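Local coordinates for protein pectate lyase (Paenibacillus sp. 0602, PDB 5GT5) that cleaves polygalacturonate and partly methylated pectins by endo-acting elimination, probably with the help of calcium, at residues V52-D57 and L102-A107. The protein carries 1 engineered substitution. Numbering follows the deposited sequence.
Sequences VEIMND and LTIFSA
The Phe105 ring and the Glu53 carboxylate are the two flat groups here, their planes 23° apart as the side chains cross. The methylenes of Glu53 make the closest approaches, CB lying 3.8 Å from Phe105 CE1 and CG 3.6 Å from Phe105 CZ, and the carboxylate carbon also comes near CZ. With Phe105 CG between its own backbone N and carbonyl carbon (chi1 82°), the ring lies beside Glu53 and brings Phe105 CD1 to 3.7 Å from Val52 O. Tyr30 and Leu442 also pack against this side chain. An alanine here would probably open a gap between the Glu53 methylenes, Tyr30 and Leu442. The carboxylate is well occupied: OE1 meets Lys438 in a salt bridge and Tyr30 in a hydrogen bond, while Glu53 OE2 accepts a 2.7 Å bond from a water that also donates to Ile54 O and accepts from Ala107 N, linking Glu53 and Ile54 to Ala107. Such side-by-side pairing of parallel strands from successive turns builds the right-handed parallel beta-helix of polysaccharide lyase family 1. Three backbone bonds set the register, Val52 N to Thr103 O (2.8 Å), Phe105 N to Val52 O (3.0 Å) and Ile54 N to Phe105 O (2.8 Å). On the sheet face bearing Val52, Ile54 and Ile104, apolar branches meet, with Val52 CB 4.2 Å from Ile104 CG1, and Leu39, Ala42 and Leu43 of helix 36-43 cover Val52 and Ile54.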
loop_
_atom_site.group_PDB
_atom_site.type_symbol
_atom_site.label_atom_id
_atom_site.label_comp_id
_atom_site.label_asym_id
_atom_site.label_seq_id
_atom_site.Cartn_x
_atom_site.Cartn_y
_atom_site.Cartn_z
ATOM N N VAL A 52 20.306 -4.742 -0.892
ATOM C CA VAL A 52 21.464 -4.643 -0.017
ATOM C C VAL A 52 21.833 -6.060 0.454
ATOM O O VAL A 52 21.023 -6.714 1.149
ATOM C CB VAL A 52 21.175 -3.719 1.201
ATOM C CG1 VAL A 52 22.375 -3.757 2.164
ATOM C CG2 VAL A 52 20.877 -2.278 0.734
ATOM N N GLU A 53 23.016 -6.562 0.052
ATOM C CA GLU A 53 23.526 -7.831 0.541
ATOM C C GLU A 53 24.547 -7.562 1.632
ATOM O O GLU A 53 25.630 -7.034 1.373
ATOM C CB GLU A 53 24.161 -8.681 -0.560
ATOM C CG GLU A 53 24.505 -10.093 -0.008
ATOM C CD GLU A 53 25.200 -10.995 -0.991
ATOM O OE1 GLU A 53 25.252 -10.680 -2.192
ATOM O OE2 GLU A 53 25.689 -12.050 -0.538
ATOM N N ILE A 54 24.186 -7.912 2.863
ATOM C CA ILE A 54 25.100 -7.843 3.999
ATOM C C ILE A 54 26.055 -9.035 3.871
ATOM O O ILE A 54 25.612 -10.171 3.764
ATOM C CB ILE A 54 24.308 -7.965 5.314
ATOM C CG1 ILE A 54 23.193 -6.913 5.349
ATOM C CG2 ILE A 54 25.225 -7.897 6.547
ATOM C CD1 ILE A 54 23.717 -5.523 5.329
ATOM N N MET A 55 27.357 -8.780 3.846
ATOM C CA MET A 55 28.326 -9.812 3.483
ATOM C C MET A 55 28.929 -10.524 4.689
ATOM O O MET A 55 29.493 -11.620 4.549
ATOM C CB MET A 55 29.468 -9.178 2.654
ATOM C CG MET A 55 28.990 -8.441 1.382
ATOM S SD MET A 55 28.038 -9.492 0.303
ATOM C CE MET A 55 29.349 -10.600 -0.280
ATOM N N ASN A 56 28.846 -9.890 5.846
ATOM C CA ASN A 56 29.459 -10.420 7.066
ATOM C C ASN A 56 28.772 -9.789 8.265
ATOM O O ASN A 56 27.965 -8.870 8.094
ATOM C CB ASN A 56 30.974 -10.139 7.076
ATOM C CG ASN A 56 31.322 -8.710 6.639
ATOM O OD1 ASN A 56 31.827 -8.516 5.539
ATOM N ND2 ASN A 56 31.056 -7.713 7.488
ATOM N N ASP A 57 29.067 -10.262 9.471
ATOM C CA ASP A 57 28.538 -9.612 10.661
ATOM C C ASP A 57 28.903 -8.132 10.668
ATOM O O ASP A 57 30.008 -7.751 10.241
ATOM C CB ASP A 57 29.083 -10.236 11.959
ATOM C CG ASP A 57 28.690 -11.693 12.156
ATOM O OD1 ASP A 57 27.825 -12.210 11.425
ATOM O OD2 ASP A 57 29.285 -12.342 13.066
ATOM N N LEU A 102 12.655 -2.472 -1.712
ATOM C CA LEU A 102 14.003 -2.655 -1.193
ATOM C C LEU A 102 14.093 -4.017 -0.547
ATOM O O LEU A 102 13.210 -4.387 0.221
ATOM C CB LEU A 102 14.300 -1.557 -0.166
ATOM C CG LEU A 102 15.572 -1.727 0.670
ATOM C CD1 LEU A 102 16.841 -1.569 -0.170
ATOM C CD2 LEU A 102 15.566 -0.731 1.832
ATOM N N THR A 103 15.148 -4.768 -0.838
ATOM C CA THR A 103 15.443 -6.020 -0.146
ATOM C C THR A 103 16.784 -5.936 0.555
ATOM O O THR A 103 17.818 -5.594 -0.069
ATOM C CB THR A 103 15.465 -7.201 -1.124
ATOM O OG1 THR A 103 14.165 -7.297 -1.717
ATOM C CG2 THR A 103 15.786 -8.539 -0.408
ATOM N N ILE A 104 16.785 -6.279 1.843
ATOM C CA ILE A 104 18.019 -6.365 2.631
ATOM C C ILE A 104 18.161 -7.800 3.096
ATOM O O ILE A 104 17.236 -8.342 3.689
ATOM C CB ILE A 104 17.977 -5.385 3.866
ATOM C CG1 ILE A 104 17.575 -3.967 3.431
ATOM C CG2 ILE A 104 19.289 -5.437 4.624
ATOM C CD1 ILE A 104 17.305 -3.002 4.620
ATOM N N PHE A 105 19.295 -8.435 2.854
ATOM C CA PHE A 105 19.448 -9.831 3.202
ATOM C C PHE A 105 20.912 -10.164 3.398
ATOM O O PHE A 105 21.784 -9.332 3.101
ATOM C CB PHE A 105 18.829 -10.749 2.119
ATOM C CG PHE A 105 19.736 -11.003 0.929
ATOM C CD1 PHE A 105 19.929 -10.005 -0.038
ATOM C CD2 PHE A 105 20.361 -12.228 0.779
ATOM C CE1 PHE A 105 20.774 -10.236 -1.123
ATOM C CE2 PHE A 105 21.201 -12.467 -0.315
ATOM C CZ PHE A 105 21.404 -11.466 -1.252
ATOM N N SER A 106 21.169 -11.373 3.909
ATOM C CA SER A 106 22.523 -11.948 3.795
ATOM C C SER A 106 22.431 -13.373 3.314
ATOM O O SER A 106 21.394 -14.025 3.444
ATOM C CB SER A 106 23.278 -11.881 5.122
ATOM O OG SER A 106 22.861 -12.931 6.012
ATOM N N ALA A 107 23.540 -13.871 2.759
ATOM C CA ALA A 107 23.563 -15.214 2.224
ATOM C C ALA A 107 23.678 -16.275 3.320
ATOM O O ALA A 107 23.236 -17.385 3.133
ATOM C CB ALA A 107 24.725 -15.398 1.240
HETATM O O HOH W 1 25.852 -12.421 2.083
#